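Putative glutathione S-transferase (Corynebacterium glutamicum, PDB 3M1G) probably acts as a glutathione transferase of the ECM4-like, omega-related type, built on a thioredoxin-fold domain. Local coordinates at residues F289-D294 with G346-G351; A66-P71 with R75-R80; D33-D38 with K148-D153. All coordinates share one frame; numbering follows the deposited sequence. Where two conformers were deposited one is given.

From the N terminus the chain first enters strand 34-36, which belongs to a small three-stranded sheet. Contact 3 sets this strand against strand 149-151, an edge strand of the four-stranded thioredoxin-like sheet, and so closes a loop of 109 residues. Contact 2 is nested inside that loop: it joins the end of strand 62-66 to helix 71-83, about 17 Å between centres from contact 3 and not touching it. Contact 1 follows in series, bringing the C-terminal loop 346-351 back to the turn before helix 295-305 and closing a separate loop of 51 residues. Contacts 1 and 2 touch, with Thr292 packed on Val77 and Ile78, so the C-terminal helical domain meets the thioredoxin-like domain there.

Contact 1: F289-D294 with G346-G351; sequences FGDTTD and GPIPAG
The delta carbon of Ile348 makes the contact, reaching 3.4 Å from CD1 to the carbonyl O of Asp291. Beyond this, Ile348 CD1 lies 4.3 Å from Asp291 CG and 4.5 Å from Thr292 CG2, so one aliphatic tip meets a backbone oxygen, the carbon of a carboxylate and a methyl, and no hydrogen bond joins the segments. Ile348 reaches across because CG1 lies anti to its backbone N (chi1 -158°) and the chain continues extended to CD1. The carboxylate of Asp291 has its own partner in a salt bridge from OD2 to Arg81, on which Ile348 also packs. Residues 290-292 form a 3-10 turn in the loop between helices 274-284 and 295-305 of the GST C-terminal domain, while 346-351 belongs to the irregular tail that follows the last helix. Behind the touching residues, the carbonyl O of Phe289 holds the turn together: Thr292 N donates to it at 3.0 Å, and Thr293 OG1 at 2.8 Å from the opposite face of the carbonyl plane. Further out, Asp294 N-caps helix 295-305 through Glu297 N, and Thr292 CG2 leans on Val77 of helix 71-83.

Contact 2: A66-P71 with R75-R80; sequences AARACP and RTVITR
Pro71 and Arg75 are joined through the backbone by the first helical turn, Arg75 N donating to Pro71 O over 3.3 Å with an N-H...O angle of 156°. Arg75 CG lies 3.6 Å from Pro71 O, while its chain runs on extended, its NH1 making a weak hydrogen bond to Asn197. Val77, two residues further along the helix, uses both branches. Val77 CG2 meets Ala66 CB at 3.7 Å, an apolar touch between the end of strand 62-66 and the helix. With CG1 anti to the backbone N (chi1 178°), the other branch of Val77 is carried to the edge of the Arg68 guanidinium, close to its plane and 3.9 Å from NH1. Arg68 and Val77 cross at roughly a right angle. Arg68 starts away from the helix, and a bend at chi2 (-67°) brings its end back; NH2 makes a weak hydrogen bond to Glu352 O. Cys70, the predicted nucleophile, lies in the same loop, and its side chain N-caps helix 71-83. Pro71 packs against Tyr302, a residue of the predicted active site. A cysteine-proline pair at the start of the helix that follows the first strand of the thioredoxin-like sheet is consistent with the active site of omega-like glutathione transferases.

Contact 3: D33-D38 with K148-D153; sequences DRIVAD and KVVTND
Ile35 and Val150 meet at about a right angle, Ile35 CG1 lying 3.8 Å from Val150 CG1 and its CD1 only slightly farther from the same methyl. Val150 offers this branch because CG1 stands anti to its backbone N (chi1 177°). Asp33 directs its CB toward the opposite segment, where it sits 3.1 Å from Val150 O, and in return Asp33 O comes within 3.3 Å of Thr151 CB. No direct hydrogen bond joins the segments, and water does the bridging. One molecule donates to Asp33 OD2 and to Val149 O, each at 2.8 Å, although it has more acceptors within reach than protons to give. A second lies between Thr151 OG1 and Asp33 O, its bond to the carbonyl being weak. The Asp33 carboxylate is gripped further by Trp55 NE1 at OD2 and by Phe53 N at OD1, which would fix its rotation. On the facing segment Thr151 OG1, placed anti to the backbone N (chi1 165°), accepts from Asp153 N at 2.9 Å in an ST turn. Val150 and Thr151 together face Leu141 in a classic beta bulge. Strand 34-36 pairs with strand 53-56 in the small sheet, strand 149-151 with strand 140-143 at the rim of the thioredoxin-like sheet; Ile35 also touches Tyr62 and Leu141 of the larger sheet, and Asp153 N-caps helix 154-163.

Contact 1: F289-D294 with G346-G351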
loop_
_atom_site.group_PDB
_atom_site.type_symbol
_atom_site.label_atom_id
_atom_site.label_comp_id
_atom_site.label_asym_id
_atom_site.label_seq_id
_atom_site.Cartn_x
_atom_site.Cartn_y
_atom_site.Cartn_z
ATOM N N PHE A 289 9.036 -16.632 -16.074
ATOM C CA PHE A 289 8.745 -15.447 -15.250
ATOM C C PHE A 289 7.959 -15.895 -13.976
ATOM O O PHE A 289 8.558 -16.081 -12.903
ATOM C CB PHE A 289 7.996 -14.403 -16.099
ATOM C CG PHE A 289 8.857 -13.719 -17.146
ATOM C CD1 PHE A 289 9.017 -14.266 -18.405
ATOM C CD2 PHE A 289 9.487 -12.515 -16.872
ATOM C CE1 PHE A 289 9.792 -13.643 -19.370
ATOM C CE2 PHE A 289 10.274 -11.858 -17.851
ATOM C CZ PHE A 289 10.438 -12.443 -19.107
ATOM N N GLY A 290 6.656 -16.122 -14.103
ATOM C CA GLY A 290 5.830 -16.504 -12.967
ATOM C C GLY A 290 6.262 -17.792 -12.309
ATOM O O GLY A 290 6.160 -17.935 -11.091
ATOM N N ASP A 291 6.793 -18.724 -13.100
ATOM C CA ASP A 291 7.166 -20.035 -12.574
ATOM C C ASP A 291 8.534 -20.014 -11.909
ATOM O O ASP A 291 9.023 -21.054 -11.504
ATOM C CB ASP A 291 6.999 -21.162 -13.654
ATOM C CG ASP A 291 7.980 -21.042 -14.860
ATOM O OD1 ASP A 291 8.815 -20.097 -14.931
ATOM O OD2 ASP A 291 7.912 -21.946 -15.758
ATOM N N THR A 292 9.179 -18.841 -11.831
ATOM C CA THR A 292 10.349 -18.678 -10.991
ATOM C C THR A 292 10.090 -17.640 -9.842
ATOM O O THR A 292 11.046 -17.213 -9.145
ATOM C CB THR A 292 11.559 -18.274 -11.813
ATOM O OG1 THR A 292 11.357 -16.986 -12.421
ATOM C CG2 THR A 292 11.864 -19.343 -12.959
ATOM N N THR A 293 8.826 -17.222 -9.683
ATOM C CA THR A 293 8.466 -16.155 -8.737
ATOM C C THR A 293 7.787 -16.786 -7.519
ATOM O O THR A 293 6.685 -17.348 -7.646
ATOM C CB THR A 293 7.529 -15.134 -9.387
ATOM O OG1 THR A 293 8.162 -14.584 -10.546
ATOM C CG2 THR A 293 7.164 -13.971 -8.409
ATOM N N ASP A 294 8.468 -16.727 -6.374
ATOM C CA ASP A 294 7.944 -17.258 -5.110
ATOM C C ASP A 294 7.581 -16.085 -4.195
ATOM O O ASP A 294 8.455 -15.471 -3.557
ATOM C CB ASP A 294 8.959 -18.197 -4.448
ATOM C CG ASP A 294 8.389 -18.938 -3.216
ATOM O OD1 ASP A 294 7.581 -18.321 -2.502
ATOM O OD2 ASP A 294 8.775 -20.130 -2.978
ATOM N N GLY A 346 11.163 -26.303 -21.613
ATOM C CA GLY A 346 10.641 -27.605 -21.201
ATOM C C GLY A 346 10.293 -27.600 -19.729
ATOM O O GLY A 346 10.504 -26.595 -19.044
ATOM N N PRO A 347 9.774 -28.731 -19.220
ATOM C CA PRO A 347 9.340 -28.826 -17.826
ATOM C C PRO A 347 10.423 -28.363 -16.835
ATOM O O PRO A 347 11.598 -28.688 -17.001
ATOM C CB PRO A 347 9.039 -30.323 -17.656
ATOM C CG PRO A 347 8.773 -30.838 -19.102
ATOM C CD PRO A 347 9.737 -30.036 -19.914
ATOM N N ILE A 348 10.035 -27.602 -15.816
ATOM C CA ILE A 348 11.019 -27.033 -14.876
ATOM C C ILE A 348 11.705 -28.195 -14.103
ATOM O O ILE A 348 11.060 -29.160 -13.752
ATOM C CB ILE A 348 10.322 -25.995 -13.944
ATOM C CG1 ILE A 348 11.344 -25.018 -13.346
ATOM C CG2 ILE A 348 9.474 -26.708 -12.866
ATOM C CD1 ILE A 348 10.751 -23.658 -12.952
ATOM N N PRO A 349 13.029 -28.150 -13.907
ATOM C CA PRO A 349 13.619 -29.352 -13.292
ATOM C C PRO A 349 13.171 -29.626 -11.856
ATOM O O PRO A 349 12.789 -28.689 -11.108
ATOM C CB PRO A 349 15.133 -29.071 -13.366
ATOM C CG PRO A 349 15.270 -28.129 -14.576
ATOM C CD PRO A 349 14.068 -27.232 -14.423
ATOM N N ALA A 350 13.182 -30.906 -11.487
ATOM C CA ALA A 350 12.731 -31.354 -10.179
ATOM C C ALA A 350 13.580 -30.654 -9.135
ATOM O O ALA A 350 14.801 -30.652 -9.238
ATOM C CB ALA A 350 12.843 -32.916 -10.036
ATOM N N GLY A 351 12.951 -30.017 -8.160
ATOM C CA GLY A 351 13.709 -29.266 -7.160
ATOM C C GLY A 351 13.826 -27.776 -7.477
ATOM O O GLY A 351 14.133 -26.968 -6.587
#

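Contact 2: A66-P71 with R75-R80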
loop_
_atom_site.group_PDB
_atom_site.type_symbol
_atom_site.label_atom_id
_atom_site.label_comp_id
_atom_site.label_asym_id
_atom_site.label_seq_id
_atom_site.Cartn_x
_atom_site.Cartn_y
_atom_site.Cartn_z
ATOM N N ALA A 66 21.836 -18.453 -6.548
ATOM C CA ALA A 66 20.820 -17.408 -6.594
ATOM C C ALA A 66 19.973 -17.410 -5.308
ATOM O O ALA A 66 20.173 -18.256 -4.407
ATOM C CB ALA A 66 19.933 -17.612 -7.845
ATOM N N ALA A 67 19.071 -16.443 -5.177
ATOM C CA ALA A 67 18.108 -16.426 -4.062
ATOM C C ALA A 67 16.770 -16.036 -4.655
ATOM O O ALA A 67 16.694 -15.083 -5.460
ATOM C CB ALA A 67 18.535 -15.400 -2.965
ATOM N N ARG A 68 15.717 -16.735 -4.258
ATOM C CA ARG A 68 14.358 -16.413 -4.730
ATOM C C ARG A 68 13.938 -14.979 -4.461
ATOM O O ARG A 68 13.279 -14.365 -5.282
ATOM C CB ARG A 68 13.327 -17.345 -4.080
ATOM C CG ARG A 68 13.439 -18.799 -4.485
ATOM C CD ARG A 68 13.088 -18.985 -5.996
ATOM N NE ARG A 68 13.068 -20.408 -6.326
ATOM C CZ ARG A 68 13.250 -20.921 -7.544
ATOM N NH1 ARG A 68 13.486 -20.139 -8.608
ATOM N NH2 ARG A 68 13.226 -22.245 -7.697
ATOM N N ALA A 69 14.336 -14.433 -3.322
ATOM C CA ALA A 69 13.861 -13.094 -2.914
ATOM C C ALA A 69 14.533 -11.952 -3.658
ATOM O O ALA A 69 13.985 -10.867 -3.765
ATOM C CB ALA A 69 14.047 -12.907 -1.366
ATOM N N CYS A 70 15.730 -12.191 -4.155
ATOM C CA CYS A 70 16.600 -11.139 -4.657
ATOM C C CYS A 70 16.280 -10.840 -6.124
ATOM O O CYS A 70 16.356 -11.746 -6.954
ATOM C CB CYS A 70 18.075 -11.600 -4.518
ATOM S SG CYS A 70 19.278 -10.493 -5.329
ATOM N N PRO A 71 15.928 -9.584 -6.453
ATOM C CA PRO A 71 15.609 -9.253 -7.855
ATOM C C PRO A 71 16.785 -9.364 -8.860
ATOM O O PRO A 71 16.588 -9.729 -10.026
ATOM C CB PRO A 71 15.107 -7.803 -7.772
ATOM C CG PRO A 71 15.743 -7.239 -6.503
ATOM C CD PRO A 71 15.827 -8.402 -5.554
ATOM N N ARG A 75 16.780 -12.076 -12.279
ATOM C CA ARG A 75 17.145 -11.936 -13.710
ATOM C C ARG A 75 17.890 -13.165 -14.284
ATOM O O ARG A 75 17.588 -13.630 -15.390
ATOM C CB ARG A 75 18.117 -10.798 -13.888
ATOM C CG ARG A 75 17.691 -9.412 -13.396
ATOM C CD ARG A 75 18.841 -8.469 -13.661
ATOM N NE ARG A 75 18.549 -7.090 -13.355
ATOM C CZ ARG A 75 19.395 -6.090 -13.624
ATOM N NH1 ARG A 75 19.081 -4.858 -13.293
ATOM N NH2 ARG A 75 20.564 -6.322 -14.228
ATOM N N THR A 76 18.862 -13.656 -13.523
ATOM C CA THR A 76 19.694 -14.763 -13.951
ATOM C C THR A 76 18.924 -16.055 -14.026
ATOM O O THR A 76 19.160 -16.892 -14.952
ATOM C CB THR A 76 21.006 -14.926 -13.078
ATOM O OG1 THR A 76 20.725 -15.460 -11.783
ATOM C CG2 THR A 76 21.717 -13.636 -12.900
ATOM N N VAL A 77 17.989 -16.236 -13.092
ATOM C CA VAL A 77 17.149 -17.441 -13.065
ATOM C C VAL A 77 16.171 -17.466 -14.232
ATOM O O VAL A 77 15.990 -18.503 -14.907
ATOM C CB VAL A 77 16.427 -17.614 -11.704
ATOM C CG1 VAL A 77 15.484 -18.865 -11.698
ATOM C CG2 VAL A 77 17.453 -17.737 -10.594
ATOM N N ILE A 78 15.568 -16.316 -14.508
ATOM C CA ILE A 78 14.608 -16.203 -15.610
ATOM C C ILE A 78 15.352 -16.507 -16.942
ATOM O O ILE A 78 14.847 -17.233 -17.780
ATOM C CB ILE A 78 14.013 -14.767 -15.698
ATOM C CG1 ILE A 78 13.074 -14.462 -14.495
ATOM C CG2 ILE A 78 13.281 -14.579 -16.969
ATOM C CD1 ILE A 78 12.802 -12.903 -14.258
ATOM N N THR A 79 16.534 -15.918 -17.114
ATOM C CA THR A 79 17.269 -16.043 -18.359
ATOM C C THR A 79 17.713 -17.505 -18.548
ATOM O O THR A 79 17.576 -18.062 -19.640
ATOM C CB THR A 79 18.450 -15.071 -18.380
ATOM O OG1 THR A 79 17.948 -13.729 -18.227
ATOM C CG2 THR A 79 19.242 -15.182 -19.698
ATOM N N ARG A 80 18.211 -18.121 -17.478
ATOM C CA ARG A 80 18.605 -19.532 -17.504
ATOM C C ARG A 80 17.458 -20.433 -17.953
ATOM O O ARG A 80 17.651 -21.346 -18.789
ATOM C CB ARG A 80 19.172 -19.981 -16.158
ATOM C CG ARG A 80 19.557 -21.456 -16.021
ATOM C CD ARG A 80 20.230 -21.712 -14.710
ATOM N NE ARG A 80 20.342 -23.131 -14.338
ATOM C CZ ARG A 80 19.426 -23.830 -13.665
ATOM N NH1 ARG A 80 18.265 -23.296 -13.291
ATOM N NH2 ARG A 80 19.670 -25.092 -13.365
#

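Contact 3: D33-D38 with K148-D153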
loop_
_atom_site.group_PDB
_atom_site.type_symbol
_atom_site.label_atom_id
_atom_site.label_comp_id
_atom_site.label_asym_id
_atom_site.label_seq_id
_atom_site.Cartn_x
_atom_site.Cartn_y
_atom_site.Cartn_z
ATOM N N ASP A 33 35.264 -11.594 -13.729
ATOM C CA ASP A 33 35.687 -12.531 -14.776
ATOM C C ASP A 33 34.465 -12.830 -15.627
ATOM O O ASP A 33 33.354 -12.500 -15.237
ATOM C CB ASP A 33 36.212 -13.859 -14.198
ATOM C CG ASP A 33 37.539 -13.731 -13.525
ATOM O OD1 ASP A 33 38.161 -12.630 -13.558
ATOM O OD2 ASP A 33 38.007 -14.770 -12.983
ATOM N N ARG A 34 34.665 -13.460 -16.788
ATOM C CA ARG A 34 33.558 -13.783 -17.693
ATOM C C ARG A 34 33.745 -15.199 -18.215
ATOM O O ARG A 34 34.887 -15.685 -18.303
ATOM C CB ARG A 34 33.512 -12.784 -18.858
ATOM C CG ARG A 34 33.084 -11.375 -18.431
ATOM C CD ARG A 34 33.129 -10.379 -19.631
ATOM N NE ARG A 34 32.262 -10.896 -20.697
ATOM C CZ ARG A 34 32.537 -10.879 -22.007
ATOM N NH1 ARG A 34 33.647 -10.351 -22.478
ATOM N NH2 ARG A 34 31.684 -11.422 -22.869
ATOM N N ILE A 35 32.630 -15.870 -18.479
ATOM C CA ILE A 35 32.636 -17.161 -19.121
ATOM C C ILE A 35 32.292 -16.947 -20.596
ATOM O O ILE A 35 31.239 -16.400 -20.905
ATOM C CB ILE A 35 31.660 -18.168 -18.465
ATOM C CG1 ILE A 35 31.750 -18.116 -16.936
ATOM C CG2 ILE A 35 32.007 -19.594 -18.929
ATOM C CD1 ILE A 35 30.917 -19.168 -16.180
ATOM N N VAL A 36 33.196 -17.338 -21.486
ATOM C CA VAL A 36 33.099 -17.003 -22.894
ATOM C C VAL A 36 33.291 -18.196 -23.839
ATOM O O VAL A 36 33.876 -19.222 -23.484
ATOM C CB VAL A 36 34.087 -15.877 -23.282
ATOM C CG1 VAL A 36 33.873 -14.642 -22.388
ATOM C CG2 VAL A 36 35.550 -16.367 -23.221
ATOM N N ALA A 37 32.762 -18.017 -25.043
ATOM C CA ALA A 37 32.822 -18.993 -26.126
ATOM C C ALA A 37 34.222 -19.146 -26.710
ATOM O O ALA A 37 34.550 -20.238 -27.176
ATOM C CB ALA A 37 31.821 -18.621 -27.248
ATOM N N ASP A 38 35.070 -18.120 -26.664
ATOM C CA ASP A 38 36.389 -18.239 -27.329
ATOM C C ASP A 38 37.525 -18.709 -26.407
ATOM O O ASP A 38 38.702 -18.583 -26.737
ATOM C CB ASP A 38 36.772 -16.954 -28.076
ATOM C CG ASP A 38 36.858 -15.744 -27.174
ATOM O OD1 ASP A 38 36.621 -15.880 -25.971
ATOM O OD2 ASP A 38 37.152 -14.637 -27.666
ATOM N N LYS A 148 35.411 -21.886 -6.450
ATOM C CA LYS A 148 35.801 -20.507 -6.709
ATOM C C LYS A 148 34.631 -19.733 -7.330
ATOM O O LYS A 148 33.932 -20.230 -8.223
ATOM C CB LYS A 148 36.950 -20.398 -7.697
ATOM C CG LYS A 148 38.327 -20.841 -7.248
ATOM C CD LYS A 148 39.404 -20.242 -8.236
ATOM C CE LYS A 148 39.535 -18.660 -8.070
ATOM N NZ LYS A 148 38.616 -17.802 -8.919
ATOM N N VAL A 149 34.480 -18.485 -6.927
ATOM C CA VAL A 149 33.498 -17.623 -7.545
ATOM C C VAL A 149 34.113 -17.116 -8.831
ATOM O O VAL A 149 35.142 -16.445 -8.825
ATOM C CB VAL A 149 33.116 -16.436 -6.658
ATOM C CG1 VAL A 149 32.181 -15.481 -7.422
ATOM C CG2 VAL A 149 32.458 -16.932 -5.356
ATOM N N VAL A 150 33.471 -17.466 -9.945
ATOM C CA VAL A 150 33.882 -17.004 -11.268
ATOM C C VAL A 150 33.457 -15.572 -11.503
ATOM O O VAL A 150 34.282 -14.726 -11.881
ATOM C CB VAL A 150 33.316 -17.940 -12.355
ATOM C CG1 VAL A 150 33.669 -17.420 -13.740
ATOM C CG2 VAL A 150 33.835 -19.374 -12.100
ATOM N N THR A 151 32.189 -15.269 -11.246
ATOM C CA THR A 151 31.714 -13.912 -11.399
ATOM C C THR A 151 30.477 -13.620 -10.550
ATOM O O THR A 151 29.618 -14.480 -10.371
ATOM C CB THR A 151 31.328 -13.585 -12.882
ATOM O OG1 THR A 151 30.549 -12.375 -12.928
ATOM C CG2 THR A 151 30.544 -14.723 -13.498
ATOM N N ASN A 152 30.393 -12.388 -10.062
ATOM C CA ASN A 152 29.166 -11.862 -9.458
ATOM C C ASN A 152 28.731 -10.561 -10.125
ATOM O O ASN A 152 27.985 -9.771 -9.558
ATOM C CB ASN A 152 29.285 -11.676 -7.922
ATOM C CG ASN A 152 30.485 -10.890 -7.513
ATOM O OD1 ASN A 152 30.924 -9.988 -8.219
ATOM N ND2 ASN A 152 31.056 -11.239 -6.345
ATOM N N ASP A 153 29.193 -10.340 -11.345
ATOM C CA ASP A 153 28.798 -9.176 -12.083
ATOM C C ASP A 153 27.491 -9.482 -12.844
ATOM O O ASP A 153 27.505 -9.959 -14.007
ATOM C CB ASP A 153 29.915 -8.766 -13.019
ATOM C CG ASP A 153 29.564 -7.513 -13.792
ATOM O OD1 ASP A 153 29.296 -6.505 -13.149
ATOM O OD2 ASP A 153 29.535 -7.561 -15.023
HETATM O O HOH W 1 30.117 -12.410 -16.075
HETATM O O HOH W 2 37.227 -15.702 -10.481
#